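Local coordinates for valine-pyruvate aminotransferase (Salmonella typhimurium, PDB 3G7Q), which catalyses the pyridoxal 5'-phosphate-dependent exchange of an amino group between valine and pyruvate, forming alanine and 3-methyl-2-oxobutanoate, at residues A[168-172]-A[173-177]; A[246-249]-A[250-253]; A[349-353]-A[354-358]; A[366-370]-A[371-375]. One frame throughout, in Å; residues are numbered along the deposited sequence. Where two conformers were deposited one is given.

Contacts 1, 3 and 4 are grouped around the six-stranded mixed sheet, whereas contact 2 leaves the seven-stranded sheet that dominates this class I aminotransferase. Contact 1 follows strand 165-169 and contact 4 includes strand 368-369 of the same smaller sheet; their centres are 21 Å apart. Contacts 3 and 4 touch directly, with centres 11 Å apart: Tyr357 CD2 lies 3.7 Å from Pro369 CD, and an ethanediol, probably from the crystallisation liquor, is bound beside both Tyr357 and Tyr372. Contact 2, whose Ser-x-x-Lys sequence resembles the cofactor-lysine signature of the family and so probably marks the cofactor site, sits 23 Å from contact 4 and 33 Å from contact 3, centre to centre.

Contact 1 (A[168-172]-A[173-177]); sequences YHVDF and EHLHI
Asp171 and His174 are joined by a His-carboxylate hydrogen bond across the first of two overlapping beta turns, 171-174 and 172-175, where the chain leaves strand 165-169 of the six-stranded sheet. The imidazole can be followed outward. His174 CB lies 3.6 Å from Asp171 OD2, CG comes slightly nearer, and ND1 makes the bond itself, 2.7 Å from Asp171 OD2 with an N-H...O angle of 163°. Beyond it, CE1 passes the same oxygen at 3.7 Å. The carboxylate presents the syn side of OD2 to the edge of the ring, and the two planes stand 84° apart. Asp171 reaches this position because its CG is anti to the backbone N (chi1 176°). The supporting backbone bonds are weak: His174 N to Asp171 O and Leu175 N to Phe172 O, both at 3.3 Å.

Charge gathers on the polar side, since Glu173 OE1 lies 3.4 Å from Asp171 OD1; two carboxylates so close may favour a protonated His174. The other side is apolar. Phe172 and Leu175 run side by side in the same direction, with Phe172 CD1 and Leu175 CD2 4.0 Å apart, while the Phe172 ring also packs on Lys204, Leu205 and Leu208 of helix 199-211. Val170 covers one face of that ring, its CG1 3.4 Å from the plane and over the ring centre.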
loop_
_atom_site.group_PDB
_atom_site.type_symbol
_atom_site.label_atom_id
_atom_site.label_comp_id
_atom_site.label_asym_id
_atom_site.label_seq_id
_atom_site.Cartn_x
_atom_site.Cartn_y
_atom_site.Cartn_z
ATOM N N TYR A 168 8.385 17.885 -26.674
ATOM C CA TYR A 168 8.652 16.552 -27.179
ATOM C C TYR A 168 7.424 16.047 -27.912
ATOM O O TYR A 168 6.282 16.331 -27.518
ATOM C CB TYR A 168 8.968 15.592 -26.060
ATOM C CG TYR A 168 10.275 15.840 -25.321
ATOM C CD1 TYR A 168 11.491 15.835 -25.993
ATOM C CD2 TYR A 168 10.287 15.993 -23.966
ATOM C CE1 TYR A 168 12.711 16.024 -25.312
ATOM C CE2 TYR A 168 11.472 16.175 -23.267
ATOM C CZ TYR A 168 12.688 16.194 -23.954
ATOM O OH TYR A 168 13.859 16.392 -23.271
ATOM N N HIS A 169 7.674 15.274 -28.959
ATOM C CA HIS A 169 6.632 14.631 -29.772
ATOM C C HIS A 169 6.937 13.160 -30.011
ATOM O O HIS A 169 8.095 12.775 -30.101
ATOM C CB HIS A 169 6.512 15.323 -31.120
ATOM C CG HIS A 169 5.897 16.682 -31.030
ATOM N ND1 HIS A 169 4.533 16.868 -30.915
ATOM C CD2 HIS A 169 6.451 17.915 -31.011
ATOM C CE1 HIS A 169 4.279 18.164 -30.855
ATOM N NE2 HIS A 169 5.423 18.822 -30.911
ATOM N N VAL A 170 5.887 12.370 -30.177
ATOM C CA VAL A 170 6.026 10.954 -30.526
ATOM C C VAL A 170 6.595 10.860 -31.931
ATOM O O VAL A 170 6.078 11.485 -32.864
ATOM C CB VAL A 170 4.678 10.209 -30.496
ATOM C CG1 VAL A 170 4.861 8.731 -30.937
ATOM C CG2 VAL A 170 3.981 10.292 -29.114
ATOM N N ASP A 171 7.663 10.089 -32.108
ATOM C CA ASP A 171 8.245 9.841 -33.434
ATOM C C ASP A 171 7.599 8.570 -33.990
ATOM O O ASP A 171 8.103 7.460 -33.793
ATOM C CB ASP A 171 9.764 9.720 -33.317
ATOM C CG ASP A 171 10.435 9.362 -34.614
ATOM O OD1 ASP A 171 9.759 9.298 -35.660
ATOM O OD2 ASP A 171 11.671 9.126 -34.574
ATOM N N PHE A 172 6.473 8.728 -34.682
ATOM C CA PHE A 172 5.737 7.562 -35.161
ATOM C C PHE A 172 6.484 6.770 -36.237
ATOM O O PHE A 172 6.310 5.558 -36.327
ATOM C CB PHE A 172 4.334 7.949 -35.648
ATOM C CG PHE A 172 3.390 8.273 -34.530
ATOM C CD1 PHE A 172 2.777 7.254 -33.819
ATOM C CD2 PHE A 172 3.123 9.590 -34.184
ATOM C CE1 PHE A 172 1.913 7.537 -32.777
ATOM C CE2 PHE A 172 2.264 9.873 -33.142
ATOM C CZ PHE A 172 1.656 8.840 -32.444
ATOM N N GLU A 173 7.334 7.448 -37.000
ATOM C CA GLU A 173 8.088 6.812 -38.084
ATOM C C GLU A 173 9.005 5.715 -37.568
ATOM O O GLU A 173 9.208 4.717 -38.255
ATOM C CB GLU A 173 8.919 7.834 -38.876
ATOM C CG GLU A 173 8.119 8.730 -39.820
ATOM C CD GLU A 173 7.130 9.658 -39.104
ATOM O OE1 GLU A 173 7.408 10.101 -37.943
ATOM O OE2 GLU A 173 6.067 9.938 -39.718
ATOM N N HIS A 174 9.535 5.889 -36.355
ATOM C CA HIS A 174 10.440 4.917 -35.756
ATOM C C HIS A 174 9.871 4.224 -34.538
ATOM O O HIS A 174 10.611 3.564 -33.804
ATOM C CB HIS A 174 11.752 5.606 -35.387
ATOM C CG HIS A 174 12.387 6.296 -36.548
ATOM N ND1 HIS A 174 12.406 7.666 -36.681
ATOM C CD2 HIS A 174 12.966 5.799 -37.665
ATOM C CE1 HIS A 174 12.989 7.985 -37.822
ATOM N NE2 HIS A 174 13.333 6.870 -38.442
ATOM N N LEU A 175 8.562 4.354 -34.313
ATOM C CA LEU A 175 7.934 3.701 -33.183
ATOM C C LEU A 175 7.691 2.230 -33.508
ATOM O O LEU A 175 6.950 1.900 -34.434
ATOM C CB LEU A 175 6.621 4.393 -32.826
ATOM C CG LEU A 175 5.947 3.905 -31.545
ATOM C CD1 LEU A 175 6.793 4.253 -30.324
ATOM C CD2 LEU A 175 4.552 4.498 -31.455
ATOM N N HIS A 176 8.301 1.363 -32.706
ATOM C CA HIS A 176 8.234 -0.070 -32.905
ATOM C C HIS A 176 7.336 -0.723 -31.866
ATOM O O HIS A 176 7.612 -0.667 -30.667
ATOM C CB HIS A 176 9.646 -0.653 -32.828
ATOM N N ILE A 177 6.236 -1.297 -32.334
ATOM C CA ILE A 177 5.320 -2.030 -31.492
ATOM C C ILE A 177 5.239 -3.395 -32.114
ATOM O O ILE A 177 4.941 -3.512 -33.301
ATOM C CB ILE A 177 3.921 -1.444 -31.488
ATOM C CG1 ILE A 177 3.966 0.053 -31.170
ATOM C CG2 ILE A 177 3.058 -2.198 -30.476
ATOM C CD1 ILE A 177 2.644 0.728 -31.361
#

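Contact 2 (A[246-249]-A[250-253]); sequences MSLS and KLGL
Leu248 and Leu253 form the tightly packed part of this turn, which follows strand 242-247 of the large sheet. Leu253 CD1 sits against Leu248 CG at 3.8 Å and remains within contact of both its methyl branches. Met289, Met290 and Met293 of helix 285-295 and Phe51 of helix 45-61 pack on this pair, and Cys69 of the second subunit also packs on Leu253.

Three backbone bonds hold the turn. Leu251 N bonds to Leu248 O at 3.0 Å, the i to i+3 bond of 3-10 geometry, and Ser249 O accepts from both Gly252 N and Leu253 N, which approach one face of its carbonyl plane. The buried Ser247 OG accepts from Ser249 N in an ST turn.

The more open side lies around Ser249 and Lys250, both partly exposed. A water bridges Ser247 O at 2.8 Å and Lys250 N at 3.0 Å. Bent at chi2 (-58°), the lysine chain passes Ser249 OG, with CE 3.5 Å from that oxygen. Ser-Leu-Ser-Lys resembles the signature that carries the cofactor lysine in class I aminotransferases, consistent with Lys250 being the residue that would carry pyridoxal phosphate; here its NZ bonds to Gly39 O.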
loop_
_atom_site.group_PDB
_atom_site.type_symbol
_atom_site.label_atom_id
_atom_site.label_comp_id
_atom_site.label_asym_id
_atom_site.label_seq_id
_atom_site.Cartn_x
_atom_site.Cartn_y
_atom_site.Cartn_z
HETATM N N MSE A 246 -5.673 7.609 -11.795
HETATM C CA MSE A 246 -5.907 8.895 -11.161
HETATM C C MSE A 246 -5.457 8.795 -9.715
HETATM O O MSE A 246 -5.196 7.708 -9.203
HETATM C CB MSE A 246 -7.382 9.300 -11.284
HETATM C CG MSE A 246 -7.856 9.422 -12.747
HETATM SE SE MSE A 246 -9.703 10.009 -12.794
HETATM C CE MSE A 246 -9.088 12.185 -12.619
ATOM N N SER A 247 -5.388 9.926 -9.037
ATOM C CA SER A 247 -4.898 9.931 -7.672
ATOM C C SER A 247 -5.437 11.118 -6.927
ATOM O O SER A 247 -5.785 12.117 -7.519
ATOM C CB SER A 247 -3.361 10.007 -7.700
ATOM O OG SER A 247 -2.821 10.075 -6.378
ATOM N N LEU A 248 -5.517 10.992 -5.616
ATOM C CA LEU A 248 -5.941 12.090 -4.757
ATOM C C LEU A 248 -4.771 12.963 -4.289
ATOM O O LEU A 248 -4.969 14.101 -3.913
ATOM C CB LEU A 248 -6.618 11.471 -3.541
ATOM C CG LEU A 248 -7.412 12.302 -2.563
ATOM C CD1 LEU A 248 -8.469 13.157 -3.239
ATOM C CD2 LEU A 248 -8.054 11.300 -1.565
ATOM N N SER A 249 -3.549 12.463 -4.356
ATOM C CA SER A 249 -2.421 13.160 -3.725
ATOM C C SER A 249 -2.129 14.554 -4.252
ATOM O O SER A 249 -1.876 15.476 -3.462
ATOM C CB SER A 249 -1.146 12.313 -3.802
ATOM O OG SER A 249 -0.645 12.278 -5.105
ATOM N N LYS A 250 -2.242 14.750 -5.562
ATOM C CA LYS A 250 -1.911 16.055 -6.145
ATOM C C LYS A 250 -3.020 17.100 -5.928
ATOM O O LYS A 250 -2.872 18.266 -6.317
ATOM C CB LYS A 250 -1.451 15.908 -7.591
ATOM C CG LYS A 250 -0.387 14.799 -7.799
ATOM C CD LYS A 250 0.899 14.983 -6.971
ATOM C CE LYS A 250 1.808 13.765 -7.112
ATOM N NZ LYS A 250 3.048 13.957 -6.342
ATOM N N LEU A 251 -4.119 16.680 -5.295
ATOM C CA LEU A 251 -5.153 17.593 -4.848
ATOM C C LEU A 251 -4.665 18.349 -3.605
ATOM O O LEU A 251 -5.316 19.289 -3.155
ATOM C CB LEU A 251 -6.429 16.825 -4.472
ATOM C CG LEU A 251 -7.717 17.643 -4.324
ATOM C CD1 LEU A 251 -8.214 18.035 -5.690
ATOM C CD2 LEU A 251 -8.794 16.862 -3.583
ATOM N N GLY A 252 -3.529 17.923 -3.040
ATOM C CA GLY A 252 -2.973 18.515 -1.822
ATOM C C GLY A 252 -3.147 17.594 -0.617
ATOM O O GLY A 252 -3.145 18.058 0.526
ATOM N N LEU A 253 -3.282 16.297 -0.875
ATOM C CA LEU A 253 -3.454 15.289 0.161
ATOM C C LEU A 253 -2.387 14.203 0.011
ATOM O O LEU A 253 -2.713 13.019 -0.054
ATOM C CB LEU A 253 -4.860 14.692 0.084
ATOM C CG LEU A 253 -6.018 15.664 0.344
ATOM C CD1 LEU A 253 -7.379 15.040 0.026
ATOM C CD2 LEU A 253 -5.973 16.189 1.824
HETATM O O HOH W 1 -3.417 13.553 -8.006
#

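Contact 3 (A[349-353]-A[354-358]); sequences LPITT and ELLYQ
The backbone winds into helix 353-362 as Thr352 O accepts from Leu356 N at 3.0 Å, nearly straight at 173° and in the carbonyl plane, and Thr353 O takes Tyr357 N one residue on. Thr352 is the N-cap: its OG1 receives Leu355 N at 3.1 Å with an N-H...O angle of 160°. The hydroxyl can reach it because OG1 stands between the backbone N and the carbonyl carbon (chi1 68°).

Ile351, just before the cap, meets Leu356 in a hydrophobic staple, CD1 to CB 4.2 Å. On another side its CB touches Leu355 CD2, the two chains crossing at about a right angle. Leu349 CD2 adds a contact at 4.1 Å to Leu356 CD2, and Ile410 of helix 396-416 packs on both leucines.

Glu354 folds back at chi2 until OE1 is 3.4 Å from Thr352 CB. That oxygen bonds to His385 ND1, while a water donates to OE2 at 2.7 Å and also to Thr353 OG1, which has Cys387 O as a further partner. The cap satisfies an amide of the first turn, and a carboxylate at this helix start is probably favoured by the helix dipole.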
loop_
_atom_site.group_PDB
_atom_site.type_symbol
_atom_site.label_atom_id
_atom_site.label_comp_id
_atom_site.label_asym_id
_atom_site.label_seq_id
_atom_site.Cartn_x
_atom_site.Cartn_y
_atom_site.Cartn_z
ATOM N N LEU A 349 25.281 21.789 -23.231
ATOM C CA LEU A 349 26.105 21.967 -22.031
ATOM C C LEU A 349 27.364 21.130 -22.208
ATOM O O LEU A 349 27.295 19.953 -22.595
ATOM C CB LEU A 349 25.354 21.479 -20.779
ATOM C CG LEU A 349 25.949 21.807 -19.405
ATOM C CD1 LEU A 349 25.966 23.323 -19.199
ATOM C CD2 LEU A 349 25.148 21.117 -18.276
ATOM N N PRO A 350 28.558 21.712 -21.957
ATOM C CA PRO A 350 29.781 20.924 -22.172
ATOM C C PRO A 350 30.211 19.990 -21.032
ATOM O O PRO A 350 31.341 19.489 -21.037
ATOM C CB PRO A 350 30.850 22.011 -22.424
ATOM C CG PRO A 350 30.370 23.165 -21.694
ATOM C CD PRO A 350 28.864 23.090 -21.575
ATOM N N ILE A 351 29.326 19.786 -20.063
ATOM C CA ILE A 351 29.490 18.818 -19.010
ATOM C C ILE A 351 28.143 18.119 -18.895
ATOM O O ILE A 351 27.151 18.620 -19.421
ATOM C CB ILE A 351 29.870 19.426 -17.615
ATOM C CG1 ILE A 351 28.781 20.335 -17.034
ATOM C CG2 ILE A 351 31.271 20.125 -17.679
ATOM C CD1 ILE A 351 29.049 20.691 -15.578
ATOM N N THR A 352 28.117 16.967 -18.230
ATOM C CA THR A 352 26.828 16.284 -18.020
ATOM C C THR A 352 26.065 16.871 -16.841
ATOM O O THR A 352 26.637 17.484 -15.944
ATOM C CB THR A 352 27.016 14.802 -17.737
ATOM O OG1 THR A 352 27.645 14.648 -16.461
ATOM C CG2 THR A 352 27.850 14.122 -18.826
ATOM N N THR A 353 24.756 16.636 -16.799
ATOM C CA THR A 353 23.974 17.108 -15.669
ATOM C C THR A 353 24.176 16.212 -14.443
ATOM O O THR A 353 23.785 16.594 -13.332
ATOM C CB THR A 353 22.489 17.342 -16.034
ATOM O OG1 THR A 353 21.964 16.198 -16.673
ATOM C CG2 THR A 353 22.350 18.556 -16.979
ATOM N N GLU A 354 24.783 15.027 -14.622
ATOM C CA GLU A 354 25.227 14.268 -13.455
ATOM C C GLU A 354 26.333 15.075 -12.742
ATOM O O GLU A 354 26.349 15.201 -11.508
ATOM C CB GLU A 354 25.753 12.889 -13.849
ATOM C CG GLU A 354 24.654 11.876 -14.260
ATOM C CD GLU A 354 24.068 12.036 -15.658
ATOM O OE1 GLU A 354 24.620 12.697 -16.563
ATOM O OE2 GLU A 354 22.978 11.483 -15.846
ATOM N N LEU A 355 27.257 15.621 -13.510
ATOM C CA LEU A 355 28.328 16.430 -12.911
ATOM C C LEU A 355 27.774 17.747 -12.362
ATOM O O LEU A 355 28.103 18.150 -11.250
ATOM C CB LEU A 355 29.470 16.674 -13.891
ATOM C CG LEU A 355 30.647 17.488 -13.335
ATOM C CD1 LEU A 355 31.230 16.912 -12.001
ATOM C CD2 LEU A 355 31.741 17.578 -14.401
ATOM N N LEU A 356 26.948 18.408 -13.148
ATOM C CA LEU A 356 26.286 19.634 -12.684
ATOM C C LEU A 356 25.553 19.385 -11.358
ATOM O O LEU A 356 25.664 20.173 -10.424
ATOM C CB LEU A 356 25.311 20.139 -13.721
ATOM C CG LEU A 356 24.790 21.567 -13.464
ATOM C CD1 LEU A 356 25.917 22.638 -13.463
ATOM C CD2 LEU A 356 23.684 21.913 -14.491
ATOM N N TYR A 357 24.847 18.263 -11.261
ATOM C CA TYR A 357 24.154 17.893 -10.027
ATOM C C TYR A 357 25.088 17.884 -8.811
ATOM O O TYR A 357 24.717 18.346 -7.737
ATOM C CB TYR A 357 23.525 16.494 -10.180
ATOM C CG TYR A 357 23.017 15.904 -8.871
ATOM C CD1 TYR A 357 23.837 15.148 -8.041
ATOM C CD2 TYR A 357 21.700 16.081 -8.487
ATOM C CE1 TYR A 357 23.350 14.613 -6.850
ATOM C CE2 TYR A 357 21.220 15.566 -7.285
ATOM C CZ TYR A 357 22.042 14.824 -6.491
ATOM O OH TYR A 357 21.531 14.314 -5.320
ATOM N N GLN A 358 26.279 17.318 -8.964
ATOM C CA GLN A 358 27.249 17.271 -7.855
ATOM C C GLN A 358 27.674 18.684 -7.455
ATOM O O GLN A 358 27.830 18.997 -6.274
ATOM C CB GLN A 358 28.477 16.434 -8.222
ATOM C CG GLN A 358 28.158 14.947 -8.443
ATOM C CD GLN A 358 27.629 14.269 -7.192
ATOM O OE1 GLN A 358 28.048 14.602 -6.077
ATOM N NE2 GLN A 358 26.720 13.309 -7.364
HETATM O O HOH W 2 21.315 13.508 -16.515
#

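Contact 4 (A[366-370]-A[371-375]); sequences LMVPG and HYFFP. With EDO (1,2-ethanediol), chain F.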
loop_
_atom_site.group_PDB
_atom_site.type_symbol
_atom_site.label_atom_id
_atom_site.label_comp_id
_atom_site.label_asym_id
_atom_site.label_seq_id
_atom_site.Cartn_x
_atom_site.Cartn_y
_atom_site.Cartn_z
ATOM N N LEU A 366 19.465 21.075 -4.799
ATOM C CA LEU A 366 19.141 19.779 -5.328
ATOM C C LEU A 366 18.075 19.842 -6.429
ATOM O O LEU A 366 16.998 20.399 -6.216
ATOM C CB LEU A 366 18.655 18.879 -4.203
ATOM C CG LEU A 366 19.695 18.485 -3.153
ATOM C CD1 LEU A 366 18.958 17.703 -2.102
ATOM C CD2 LEU A 366 20.885 17.679 -3.746
HETATM N N MSE A 367 18.413 19.257 -7.595
HETATM C CA MSE A 367 17.524 19.079 -8.748
HETATM C C MSE A 367 17.773 17.645 -9.223
HETATM O O MSE A 367 18.719 17.006 -8.757
HETATM C CB MSE A 367 17.828 20.095 -9.854
HETATM C CG MSE A 367 17.624 21.489 -9.389
HETATM SE SE MSE A 367 17.988 22.726 -10.888
HETATM C CE MSE A 367 17.321 24.386 -10.095
ATOM N N VAL A 368 16.922 17.124 -10.106
ATOM C CA VAL A 368 17.078 15.731 -10.560
ATOM C C VAL A 368 17.760 15.640 -11.917
ATOM O O VAL A 368 17.329 16.261 -12.873
ATOM C CB VAL A 368 15.733 14.967 -10.637
ATOM C CG1 VAL A 368 16.006 13.473 -10.825
ATOM C CG2 VAL A 368 14.891 15.215 -9.371
ATOM N N PRO A 369 18.862 14.895 -12.004
ATOM C CA PRO A 369 19.449 14.714 -13.325
ATOM C C PRO A 369 18.478 14.026 -14.280
ATOM O O PRO A 369 17.808 13.061 -13.913
ATOM C CB PRO A 369 20.670 13.812 -13.048
ATOM C CG PRO A 369 20.950 14.008 -11.645
ATOM C CD PRO A 369 19.661 14.245 -10.954
ATOM N N GLY A 370 18.407 14.532 -15.502
ATOM C CA GLY A 370 17.453 14.040 -16.488
ATOM C C GLY A 370 17.630 12.629 -16.998
ATOM O O GLY A 370 16.665 11.979 -17.387
ATOM N N HIS A 371 18.852 12.121 -16.961
ATOM C CA HIS A 371 19.110 10.817 -17.564
ATOM C C HIS A 371 18.292 9.710 -16.961
ATOM O O HIS A 371 17.967 8.743 -17.640
ATOM C CB HIS A 371 20.596 10.476 -17.458
ATOM C CG HIS A 371 20.959 9.151 -18.051
ATOM N ND1 HIS A 371 20.834 8.870 -19.399
ATOM C CD2 HIS A 371 21.495 8.046 -17.482
ATOM C CE1 HIS A 371 21.242 7.634 -19.623
ATOM N NE2 HIS A 371 21.666 7.118 -18.481
ATOM N N TYR A 372 17.913 9.884 -15.709
ATOM C CA TYR A 372 17.183 8.878 -15.005
ATOM C C TYR A 372 15.746 8.671 -15.485
ATOM O O TYR A 372 15.147 7.649 -15.161
ATOM C CB TYR A 372 17.262 9.168 -13.498
ATOM C CG TYR A 372 18.706 9.248 -12.997
ATOM C CD1 TYR A 372 19.619 8.216 -13.257
ATOM C CD2 TYR A 372 19.149 10.328 -12.251
ATOM C CE1 TYR A 372 20.942 8.286 -12.814
ATOM C CE2 TYR A 372 20.467 10.399 -11.794
ATOM C CZ TYR A 372 21.361 9.384 -12.079
ATOM O OH TYR A 372 22.674 9.454 -11.610
ATOM N N PHE A 373 15.212 9.590 -16.305
ATOM C CA PHE A 373 13.857 9.473 -16.834
ATOM C C PHE A 373 13.750 8.837 -18.229
ATOM O O PHE A 373 12.700 8.944 -18.866
ATOM C CB PHE A 373 13.201 10.863 -16.861
ATOM C CG PHE A 373 13.119 11.519 -15.515
ATOM C CD1 PHE A 373 14.146 12.319 -15.044
ATOM C CD2 PHE A 373 12.006 11.331 -14.701
ATOM C CE1 PHE A 373 14.066 12.939 -13.787
ATOM C CE2 PHE A 373 11.931 11.937 -13.452
ATOM C CZ PHE A 373 12.971 12.743 -12.999
ATOM N N PHE A 374 14.831 8.236 -18.714
ATOM C CA PHE A 374 14.868 7.629 -20.041
ATOM C C PHE A 374 15.329 6.175 -20.030
ATOM O O PHE A 374 16.142 5.786 -20.849
ATOM C CB PHE A 374 15.854 8.367 -20.932
ATOM C CG PHE A 374 15.495 9.778 -21.235
ATOM C CD1 PHE A 374 15.974 10.808 -20.449
ATOM C CD2 PHE A 374 14.776 10.087 -22.370
ATOM C CE1 PHE A 374 15.676 12.102 -20.749
ATOM C CE2 PHE A 374 14.480 11.395 -22.675
ATOM C CZ PHE A 374 14.941 12.410 -21.865
ATOM N N PRO A 375 14.807 5.355 -19.138
ATOM C CA PRO A 375 15.328 3.982 -19.201
ATOM C C PRO A 375 14.840 3.221 -20.430
ATOM O O PRO A 375 13.728 3.430 -20.904
ATOM C CB PRO A 375 14.745 3.336 -17.946
ATOM C CG PRO A 375 13.441 4.056 -17.759
ATOM C CD PRO A 375 13.763 5.500 -18.112
HETATM C C1 EDO F . 22.575 11.635 -9.114
HETATM O O1 EDO F . 23.521 11.584 -10.195
HETATM C C2 EDO F . 23.266 11.348 -7.779
HETATM O O2 EDO F . 23.798 10.015 -7.741
#
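Gly370 turns the chain from short strand 368-369 into a 3-10 turn, closed by Phe373 N bonding to Gly370 O at 3.0 Å with an N-H...O angle of 169°. The donor lies above the carbonyl plane, 43° out of it. The strand is one of the two edge strands of the six-stranded mixed sheet, counted within this chain, and backbone bonds from Val368 to Arg389 and from Gly370 to Cys387 tie it to strand 387-391.

Two residue pairs span the turn. Val368 and Phe373 cross at about a right angle: CG1 of the valine approaches the ring obliquely, 3.6 Å from CE1 and a little farther from CZ. The phenyl ring is also stacked with Tyr141. In the second pair, Pro369 sets CB and CG against Tyr372, each 3.6 Å from CE2. Pro369 O reaches that aromatic ring as well, 3.5 Å from CD2. Tyr372 has CG anti to its carbonyl carbon (chi1 -57°), which swings the ring back toward the proline, the two crossing obliquely. Leu20 of helix 17-25 packs on both residues of this pair.

Gly370 O does more than close the turn, for it also lies at the edges of two phenyl rings, 3.5 Å from Phe373 CD1 and 3.4 Å from Phe374 CD1. His371 leads away from the turn, its ring stacked with His385 and ND1 bonded to Thr384 OG1. At the far end of Tyr372, O1 of an ethanediol also bonded to Gly16 O lies at the ring edge, in its plane, and is hydrogen-bonded to Tyr372 OH at 2.7 Å.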